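Local coordinates for protein peptidase S15/CocE/NonD (Thaumarchaeota archaeon SCGC AB-539-E09, PDB 4PF1) that probably acts as a serine aminopeptidase of the S15/CocE family, hydrolysing peptides from their N termini with an alpha/beta-hydrolase domain, at residues Pro61-Arg66 / Gln89-Thr94; Gly124-Thr129 / Gln270-Asp275; Leu583-Pro588 / Pro593-Ala598. All coordinates share one frame; numbering follows the deposited sequence.

Contact 1 (Pro61-Arg66 / Gln89-Thr94)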
loop_
_atom_site.group_PDB
_atom_site.type_symbol
_atom_site.label_atom_id
_atom_site.label_comp_id
_atom_site.label_asym_id
_atom_site.label_seq_id
_atom_site.Cartn_x
_atom_site.Cartn_y
_atom_site.Cartn_z
ATOM N N PRO A 61 26.551 -31.208 14.597
ATOM C CA PRO A 61 25.620 -31.340 15.735
ATOM C C PRO A 61 24.141 -31.348 15.329
ATOM O O PRO A 61 23.804 -31.103 14.164
ATOM C CB PRO A 61 25.947 -30.125 16.599
ATOM C CG PRO A 61 26.475 -29.122 15.657
ATOM C CD PRO A 61 27.201 -29.879 14.582
ATOM N N ILE A 62 23.257 -31.622 16.310
ATOM C CA ILE A 62 21.805 -31.646 16.127
ATOM C C ILE A 62 21.169 -30.466 16.874
ATOM O O ILE A 62 21.544 -30.176 18.011
ATOM C CB ILE A 62 21.210 -33.011 16.600
ATOM C CG1 ILE A 62 21.673 -34.178 15.690
ATOM C CG2 ILE A 62 19.663 -32.966 16.716
ATOM C CD1 ILE A 62 21.573 -35.575 16.346
ATOM N N VAL A 63 20.194 -29.803 16.240
ATOM C CA VAL A 63 19.436 -28.728 16.873
ATOM C C VAL A 63 17.951 -29.188 16.923
ATOM O O VAL A 63 17.322 -29.381 15.881
ATOM C CB VAL A 63 19.678 -27.331 16.220
ATOM C CG1 VAL A 63 19.294 -27.303 14.743
ATOM C CG2 VAL A 63 18.984 -26.221 16.998
ATOM N N LEU A 64 17.462 -29.496 18.139
ATOM C CA LEU A 64 16.140 -30.078 18.378
ATOM C C LEU A 64 15.099 -29.052 18.838
ATOM O O LEU A 64 15.365 -28.236 19.717
ATOM C CB LEU A 64 16.260 -31.217 19.433
ATOM C CG LEU A 64 14.955 -31.857 19.972
ATOM C CD1 LEU A 64 14.218 -32.637 18.888
ATOM C CD2 LEU A 64 15.239 -32.756 21.154
ATOM N N THR A 65 13.886 -29.150 18.269
ATOM C CA THR A 65 12.740 -28.330 18.649
ATOM C C THR A 65 11.526 -29.254 18.799
ATOM O O THR A 65 11.224 -30.027 17.893
ATOM C CB THR A 65 12.516 -27.188 17.647
ATOM O OG1 THR A 65 13.740 -26.464 17.478
ATOM C CG2 THR A 65 11.410 -26.230 18.096
ATOM N N ARG A 66 10.870 -29.204 19.964
ATOM C CA ARG A 66 9.710 -30.043 20.274
ATOM C C ARG A 66 8.470 -29.153 20.282
ATOM O O ARG A 66 8.405 -28.191 21.051
ATOM C CB ARG A 66 9.931 -30.787 21.604
ATOM C CG ARG A 66 11.275 -31.550 21.628
ATOM C CD ARG A 66 11.438 -32.487 22.808
ATOM N NE ARG A 66 10.459 -33.572 22.775
ATOM C CZ ARG A 66 9.407 -33.651 23.582
ATOM N NH1 ARG A 66 8.547 -34.648 23.461
ATOM N NH2 ARG A 66 9.207 -32.728 24.514
ATOM N N GLN A 89 12.611 -19.340 10.280
ATOM C CA GLN A 89 13.667 -18.315 10.270
ATOM C C GLN A 89 14.595 -18.432 11.489
ATOM O O GLN A 89 15.766 -18.083 11.392
ATOM C CB GLN A 89 13.060 -16.902 10.192
ATOM C CG GLN A 89 12.518 -16.555 8.808
ATOM C CD GLN A 89 11.403 -15.543 8.867
ATOM O OE1 GLN A 89 10.281 -15.837 9.301
ATOM N NE2 GLN A 89 11.677 -14.334 8.398
ATOM N N MET A 90 14.083 -18.974 12.609
ATOM C CA MET A 90 14.848 -19.215 13.835
ATOM C C MET A 90 16.082 -20.090 13.561
ATOM O O MET A 90 17.134 -19.862 14.155
ATOM C CB MET A 90 13.945 -19.884 14.888
ATOM C CG MET A 90 14.645 -20.172 16.215
ATOM S SD MET A 90 13.590 -21.043 17.401
ATOM C CE MET A 90 13.388 -22.612 16.578
ATOM N N ASN A 91 15.952 -21.063 12.639
ATOM C CA ASN A 91 17.017 -22.007 12.292
ATOM C C ASN A 91 17.911 -21.533 11.120
ATOM O O ASN A 91 18.661 -22.350 10.581
ATOM C CB ASN A 91 16.415 -23.377 11.953
ATOM C CG ASN A 91 15.789 -24.072 13.126
ATOM O OD1 ASN A 91 14.590 -23.947 13.378
ATOM N ND2 ASN A 91 16.584 -24.844 13.856
ATOM N N ASP A 92 17.861 -20.229 10.743
ATOM C CA ASP A 92 18.660 -19.724 9.612
ATOM C C ASP A 92 20.172 -19.929 9.819
ATOM O O ASP A 92 20.836 -20.461 8.927
ATOM C CB ASP A 92 18.346 -18.243 9.279
ATOM C CG ASP A 92 18.402 -17.229 10.424
ATOM O OD1 ASP A 92 18.805 -17.612 11.549
ATOM O OD2 ASP A 92 17.980 -16.075 10.210
ATOM N N THR A 93 20.698 -19.574 11.006
ATOM C CA THR A 93 22.131 -19.716 11.289
ATOM C C THR A 93 22.542 -21.197 11.431
ATOM O O THR A 93 23.639 -21.553 11.000
ATOM C CB THR A 93 22.543 -18.887 12.511
ATOM O OG1 THR A 93 21.937 -19.424 13.685
ATOM C CG2 THR A 93 22.195 -17.423 12.365
ATOM N N THR A 94 21.660 -22.060 11.999
ATOM C CA THR A 94 21.960 -23.496 12.170
ATOM C C THR A 94 21.935 -24.221 10.821
ATOM O O THR A 94 22.709 -25.158 10.621
ATOM C CB THR A 94 21.005 -24.167 13.169
ATOM O OG1 THR A 94 19.661 -24.033 12.713
ATOM C CG2 THR A 94 21.154 -23.626 14.583
HETATM O O HOH W 1 15.705 -26.855 15.672
#

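Contact 2 (Gly124-Thr129 / Gln270-Asp275)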
loop_
_atom_site.group_PDB
_atom_site.type_symbol
_atom_site.label_atom_id
_atom_site.label_comp_id
_atom_site.label_asym_id
_atom_site.label_seq_id
_atom_site.Cartn_x
_atom_site.Cartn_y
_atom_site.Cartn_z
ATOM N N GLY A 124 4.509 -36.225 38.981
ATOM C CA GLY A 124 4.257 -35.863 40.369
ATOM C C GLY A 124 2.782 -35.676 40.673
ATOM O O GLY A 124 1.947 -36.412 40.139
ATOM N N PRO A 125 2.418 -34.672 41.520
ATOM C CA PRO A 125 0.993 -34.489 41.876
ATOM C C PRO A 125 0.100 -34.052 40.706
ATOM O O PRO A 125 -1.111 -34.275 40.758
ATOM C CB PRO A 125 1.033 -33.409 42.970
ATOM C CG PRO A 125 2.455 -33.368 43.441
ATOM C CD PRO A 125 3.280 -33.720 42.250
ATOM N N LEU A 126 0.683 -33.449 39.657
ATOM C CA LEU A 126 -0.095 -32.992 38.502
ATOM C C LEU A 126 0.153 -33.871 37.255
ATOM O O LEU A 126 -0.378 -33.575 36.180
ATOM C CB LEU A 126 0.208 -31.508 38.197
ATOM C CG LEU A 126 -0.123 -30.496 39.317
ATOM C CD1 LEU A 126 0.309 -29.101 38.933
ATOM C CD2 LEU A 126 -1.613 -30.501 39.661
ATOM N N ASN A 127 0.922 -34.974 37.411
ATOM C CA ASN A 127 1.227 -35.898 36.316
ATOM C C ASN A 127 1.512 -37.312 36.853
ATOM O O ASN A 127 2.615 -37.592 37.325
ATOM C CB ASN A 127 2.404 -35.374 35.467
ATOM C CG ASN A 127 2.778 -36.236 34.281
ATOM O OD1 ASN A 127 2.052 -37.152 33.875
ATOM N ND2 ASN A 127 3.919 -35.939 33.681
ATOM N N THR A 128 0.511 -38.205 36.749
ATOM C CA THR A 128 0.604 -39.597 37.214
ATOM C C THR A 128 0.691 -40.588 36.029
ATOM O O THR A 128 0.488 -41.788 36.221
ATOM C CB THR A 128 -0.601 -39.933 38.123
ATOM O OG1 THR A 128 -1.817 -39.640 37.425
ATOM C CG2 THR A 128 -0.563 -39.186 39.452
ATOM N N THR A 129 1.020 -40.090 34.815
ATOM C CA THR A 129 1.098 -40.930 33.611
ATOM C C THR A 129 2.377 -41.775 33.584
ATOM O O THR A 129 2.398 -42.833 32.954
ATOM C CB THR A 129 0.976 -40.079 32.334
ATOM O OG1 THR A 129 2.145 -39.271 32.178
ATOM C CG2 THR A 129 -0.287 -39.214 32.316
ATOM N N GLN A 270 0.889 -22.734 41.079
ATOM C CA GLN A 270 2.127 -22.589 41.855
ATOM C C GLN A 270 3.130 -23.721 41.539
ATOM O O GLN A 270 4.323 -23.451 41.388
ATOM C CB GLN A 270 1.824 -22.544 43.363
ATOM C CG GLN A 270 1.127 -21.260 43.806
ATOM C CD GLN A 270 0.954 -21.188 45.298
ATOM O OE1 GLN A 270 1.912 -20.981 46.045
ATOM N NE2 GLN A 270 -0.281 -21.323 45.765
ATOM N N GLN A 271 2.632 -24.970 41.395
ATOM C CA GLN A 271 3.456 -26.153 41.092
ATOM C C GLN A 271 3.960 -26.177 39.637
ATOM O O GLN A 271 4.911 -26.906 39.340
ATOM C CB GLN A 271 2.665 -27.442 41.367
ATOM C CG GLN A 271 2.574 -27.820 42.839
ATOM C CD GLN A 271 1.708 -29.040 43.047
ATOM O OE1 GLN A 271 1.946 -30.114 42.480
ATOM N NE2 GLN A 271 0.689 -28.904 43.878
ATOM N N GLN A 272 3.309 -25.420 38.731
ATOM C CA GLN A 272 3.667 -25.409 37.308
ATOM C C GLN A 272 4.582 -24.238 36.905
ATOM O O GLN A 272 5.091 -24.239 35.778
ATOM C CB GLN A 272 2.408 -25.405 36.438
ATOM C CG GLN A 272 1.757 -26.772 36.323
ATOM C CD GLN A 272 0.535 -26.722 35.454
ATOM O OE1 GLN A 272 0.580 -27.028 34.258
ATOM N NE2 GLN A 272 -0.576 -26.304 36.029
ATOM N N ALA A 273 4.795 -23.249 37.807
ATOM C CA ALA A 273 5.664 -22.094 37.525
ATOM C C ALA A 273 7.089 -22.571 37.222
ATOM O O ALA A 273 7.740 -23.175 38.077
ATOM C CB ALA A 273 5.658 -21.127 38.699
ATOM N N MET A 274 7.526 -22.379 35.967
ATOM C CA MET A 274 8.813 -22.851 35.455
ATOM C C MET A 274 10.013 -22.232 36.165
ATOM O O MET A 274 11.026 -22.908 36.319
ATOM C CB MET A 274 8.911 -22.617 33.943
ATOM C CG MET A 274 7.926 -23.454 33.151
ATOM S SD MET A 274 8.125 -25.224 33.474
ATOM C CE MET A 274 9.424 -25.603 32.285
ATOM N N ASP A 275 9.903 -20.962 36.602
ATOM C CA ASP A 275 10.973 -20.286 37.342
ATOM C C ASP A 275 11.158 -20.936 38.723
ATOM O O ASP A 275 12.287 -21.183 39.138
ATOM C CB ASP A 275 10.677 -18.775 37.482
ATOM C CG ASP A 275 9.404 -18.447 38.240
ATOM O OD1 ASP A 275 8.322 -18.915 37.816
ATOM O OD2 ASP A 275 9.489 -17.725 39.251
#

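Contact 3 (Leu583-Pro588 / Pro593-Ala598)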
loop_
_atom_site.group_PDB
_atom_site.type_symbol
_atom_site.label_atom_id
_atom_site.label_comp_id
_atom_site.label_asym_id
_atom_site.label_seq_id
_atom_site.Cartn_x
_atom_site.Cartn_y
_atom_site.Cartn_z
ATOM N N LEU A 583 -9.471 -8.522 25.162
ATOM C CA LEU A 583 -8.319 -9.360 25.533
ATOM C C LEU A 583 -8.503 -9.900 26.952
ATOM O O LEU A 583 -8.432 -11.108 27.154
ATOM C CB LEU A 583 -6.994 -8.571 25.402
ATOM C CG LEU A 583 -5.679 -9.303 25.785
ATOM C CD1 LEU A 583 -5.552 -10.676 25.085
ATOM C CD2 LEU A 583 -4.475 -8.448 25.466
ATOM N N TYR A 584 -8.829 -9.014 27.905
ATOM C CA TYR A 584 -9.120 -9.408 29.280
ATOM C C TYR A 584 -10.617 -9.357 29.523
ATOM O O TYR A 584 -11.279 -8.431 29.047
ATOM C CB TYR A 584 -8.385 -8.500 30.279
ATOM C CG TYR A 584 -6.884 -8.652 30.224
ATOM C CD1 TYR A 584 -6.111 -7.841 29.399
ATOM C CD2 TYR A 584 -6.237 -9.637 30.964
ATOM C CE1 TYR A 584 -4.729 -7.998 29.321
ATOM C CE2 TYR A 584 -4.855 -9.791 30.908
ATOM C CZ TYR A 584 -4.106 -8.980 30.072
ATOM O OH TYR A 584 -2.747 -9.138 30.007
ATOM N N ASP A 585 -11.165 -10.342 30.262
ATOM C CA ASP A 585 -12.590 -10.316 30.593
ATOM C C ASP A 585 -12.849 -9.183 31.603
ATOM O O ASP A 585 -11.926 -8.767 32.311
ATOM C CB ASP A 585 -13.089 -11.682 31.115
ATOM C CG ASP A 585 -12.482 -12.177 32.417
ATOM O OD1 ASP A 585 -11.429 -11.644 32.826
ATOM O OD2 ASP A 585 -13.033 -13.128 32.999
ATOM N N ARG A 586 -14.068 -8.637 31.611
ATOM C CA ARG A 586 -14.409 -7.521 32.495
ATOM C C ARG A 586 -14.488 -7.940 33.937
ATOM O O ARG A 586 -15.049 -8.997 34.252
ATOM C CB ARG A 586 -15.762 -6.902 32.115
ATOM C CG ARG A 586 -15.860 -6.378 30.701
ATOM C CD ARG A 586 -17.303 -6.130 30.316
ATOM N NE ARG A 586 -18.138 -7.327 30.458
ATOM C CZ ARG A 586 -19.412 -7.309 30.841
ATOM N NH1 ARG A 586 -20.009 -6.161 31.129
ATOM N NH2 ARG A 586 -20.094 -8.439 30.944
ATOM N N ASN A 587 -14.001 -7.077 34.828
ATOM C CA ASN A 587 -14.203 -7.272 36.247
ATOM C C ASN A 587 -15.627 -6.785 36.548
ATOM O O ASN A 587 -15.990 -5.688 36.107
ATOM C CB ASN A 587 -13.155 -6.518 37.070
ATOM C CG ASN A 587 -13.138 -6.918 38.526
ATOM O OD1 ASN A 587 -14.111 -6.729 39.265
ATOM N ND2 ASN A 587 -12.026 -7.479 38.970
ATOM N N PRO A 588 -16.478 -7.599 37.221
ATOM C CA PRO A 588 -17.865 -7.155 37.483
ATOM C C PRO A 588 -17.946 -5.895 38.348
ATOM O O PRO A 588 -18.934 -5.165 38.276
ATOM C CB PRO A 588 -18.498 -8.358 38.195
ATOM C CG PRO A 588 -17.601 -9.515 37.883
ATOM C CD PRO A 588 -16.231 -8.946 37.773
ATOM N N PRO A 593 -17.772 -15.261 43.478
ATOM C CA PRO A 593 -16.799 -16.338 43.754
ATOM C C PRO A 593 -15.890 -16.644 42.553
ATOM O O PRO A 593 -14.694 -16.887 42.737
ATOM C CB PRO A 593 -17.687 -17.540 44.107
ATOM C CG PRO A 593 -19.002 -16.952 44.489
ATOM C CD PRO A 593 -19.159 -15.750 43.617
ATOM N N ASN A 594 -16.449 -16.592 41.327
ATOM C CA ASN A 594 -15.712 -16.871 40.098
ATOM C C ASN A 594 -16.164 -15.921 38.977
ATOM O O ASN A 594 -17.326 -15.959 38.568
ATOM C CB ASN A 594 -15.911 -18.345 39.686
ATOM C CG ASN A 594 -14.844 -18.896 38.769
ATOM O OD1 ASN A 594 -14.111 -18.163 38.101
ATOM N ND2 ASN A 594 -14.737 -20.213 38.714
ATOM N N ILE A 595 -15.238 -15.077 38.473
ATOM C CA ILE A 595 -15.543 -14.095 37.421
ATOM C C ILE A 595 -15.835 -14.805 36.070
ATOM O O ILE A 595 -16.562 -14.245 35.239
ATOM C CB ILE A 595 -14.430 -13.003 37.324
ATOM C CG1 ILE A 595 -14.395 -12.163 38.632
ATOM C CG2 ILE A 595 -14.611 -12.090 36.086
ATOM C CD1 ILE A 595 -13.185 -11.259 38.808
ATOM N N MET A 596 -15.369 -16.071 35.904
ATOM C CA MET A 596 -15.647 -16.883 34.703
ATOM C C MET A 596 -17.155 -17.017 34.448
ATOM O O MET A 596 -17.586 -17.004 33.296
ATOM C CB MET A 596 -15.035 -18.299 34.824
ATOM C CG MET A 596 -13.518 -18.325 34.915
ATOM S SD MET A 596 -12.663 -17.741 33.433
ATOM C CE MET A 596 -11.012 -18.324 33.791
ATOM N N PHE A 597 -17.950 -17.146 35.534
ATOM C CA PHE A 597 -19.396 -17.351 35.475
ATOM C C PHE A 597 -20.170 -16.238 36.217
ATOM O O PHE A 597 -21.282 -16.481 36.701
ATOM C CB PHE A 597 -19.753 -18.738 36.066
ATOM C CG PHE A 597 -18.860 -19.867 35.598
ATOM C CD1 PHE A 597 -19.019 -20.425 34.333
ATOM C CD2 PHE A 597 -17.860 -20.370 36.422
ATOM C CE1 PHE A 597 -18.188 -21.460 33.899
ATOM C CE2 PHE A 597 -17.032 -21.409 35.988
ATOM C CZ PHE A 597 -17.200 -21.946 34.730
ATOM N N ALA A 598 -19.603 -15.008 36.268
ATOM C CA ALA A 598 -20.244 -13.868 36.937
ATOM C C ALA A 598 -21.619 -13.546 36.302
ATOM O O ALA A 598 -21.713 -13.427 35.077
ATOM C CB ALA A 598 -19.337 -12.651 36.881
HETATM O O HOH W 2 -15.619 -13.575 32.748
#

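Contact 1 (Pro61-Arg66 / Gln89-Thr94)
The carboxamide of Asn91 is the flat group of this contact, and it turns its nitrogen end to Val63: ND2 lies 3.8 Å from Val63 CG1, with CG2 a little farther off. Ile101 and Ile158 of the neighbouring strands also touch the Asn91 side chain, while its OD1 is bound by the hydroxyl of Tyr103. Val63 lies on strand 60-67 and points its branch at the start of helix 92-96. With chi1 at 60°, CG1 sits between the valine's own N and carbonyl carbon and CG2 lies anti to N, which presents both methyls to the helix. The tip of Thr94 meets them head on, its OG1 3.9 Å from Val63 CG1. Two residues further along, at Thr65, Met90 runs out extended and bends only at its last torsion, bringing CE to 4.0 Å from Thr65 OG1. Helix 92-96 lies in the beta-alpha-beta crossover that leads from strand 60-67 to the adjacent parallel strand 100-105 in the alpha/beta-hydrolase core. A water bridges the two sides: it accepts from Asn91 ND2 at 2.8 Å, donates to Thr65 OG1 at 2.7 Å and, weakly, to Val63 O. Thr65 OG1 is also bonded to Ile158 O. Thr94 OG1 donates to Asn91 O at 2.9 Å, from 36° above the carbonyl plane, and weakly receives Asn91 ND2. Buried polar groups are thus satisfied through the water, the Thr94-Asn91 bonds and strands 100-105 and 154-160; direct contact sets methyls of Val63 and Met90 against the Asn91 amide nitrogen and threonine hydroxyls, and the polar link between strand and helix runs through water.

Contact 2 (Gly124-Thr129 / Gln270-Asp275)
Leu126 drives its CD1 methyl between two glutamine stems, 3.8 Å from Gln271 CB and 3.8 Å from Gln272 CG. Its CG is anti to the carbonyl carbon (chi1 -61°) and the chain then runs straight on, so that this one methyl leads toward the other segment. Beside it, the side chain of Gln271 slants across the pyrrolidine ring of Pro125 and rests its amide oxygen on the ring carbons, with OE1 3.4 Å from Pro125 CG and 3.5 Å from Pro125 CB. Pro125 and Leu126 are the two corner residues of a type I beta turn closed by backbone bonds in both directions between Gly124 and Asn127, of which Gly124 N to Asn127 O is 2.9 Å. The turn thereby holds both side chains out toward the region between strands 178-184 and 287-292, where alpha/beta hydrolases commonly carry a lid. Gln272 meets Leu126 mainly through CG; its NE2 also comes near CD1 while it donates to Phe268 O. Beyond the turn, Asn127 OD1 forms an Asx turn with Thr129 N and also receives Thr129 OG1 at 2.7 Å, the hydroxyl lying in the carbonyl plane. Between them, Thr128 OG1 is hydrogen-bonded to Asp14 of the second subunit.

Contact 3 (Leu583-Pro588 / Pro593-Ala598)
Asn587 and Ile595 approach to 7.1 Å between CA atoms, as do Pro588 and Ala598, where two irregular segments of one loop fold against each other and 595-596 takes a 3-10 turn. Ile595 is the wedge. Its CG2, anti to the backbone N (CG1 at chi1 -65°), reaches to 3.6 Å from Asp585 OD2, and the same methyl lies 3.6 Å from Arg586 O. The other branch meets the edge of the Pro588 ring, Ile595 CG1 standing 3.8 Å from Pro588 CD, and ends with CD1 near Asn587 ND2, which is hydrogen-bonded to Asp500 and Asp502 while OD1 accepts from Gln589 N. Farther along, the Pro588 ring meets a methyl, its CG 3.7 Å from Ala598 CB. With an alanine at Ile595, the edge of Pro588 is likely to face a gap, and Asp585 OD2 and Arg586 O would lose their apolar neighbour. Asn594 OD1 receives Met596 N from 48° above its carbonyl plane, an Asx turn that shapes the start of the 3-10 segment. A water spans the contact, donating to Asp585 OD2 at 2.6 Å and to Ile595 O at 2.7 Å. Asp585 OD1 forms a salt bridge with Arg534 of strand 525-534, whereas Arg586 NH2 bonds to Gly239 O and Ala598 O to Asn240, joining this loop of the C-terminal domain to the helical region of the hydrolase domain. The buried Asp585 carboxylate therefore has Arg534 on one oxygen and water on the other, a setting likely to favour its ionised form although the Ile595 CG2 methyl lies against it.

From the N terminus, contact 1 comes first, closing the short excursion that leaves strand 60-67 and re-enters the central sheet at strand 100-105. Contact 2 spans a far longer stretch, including strands 154-160 and 178-184: it joins the loop after strand 100-105 to the end of helix 267-270 and the approach to helix 274-279, in the insertion between strands 178-184 and 287-292. Contact 3, near the C terminus, folds the connection between strands 571-577 and 606-625 onto itself. The three follow in series, neither nested nor crossing. Contacts 1 and 2 lie in the hydrolase domain, their centres 28 Å apart, while contact 3 is in the C-terminal domain, 26 Å from contact 2 between centres.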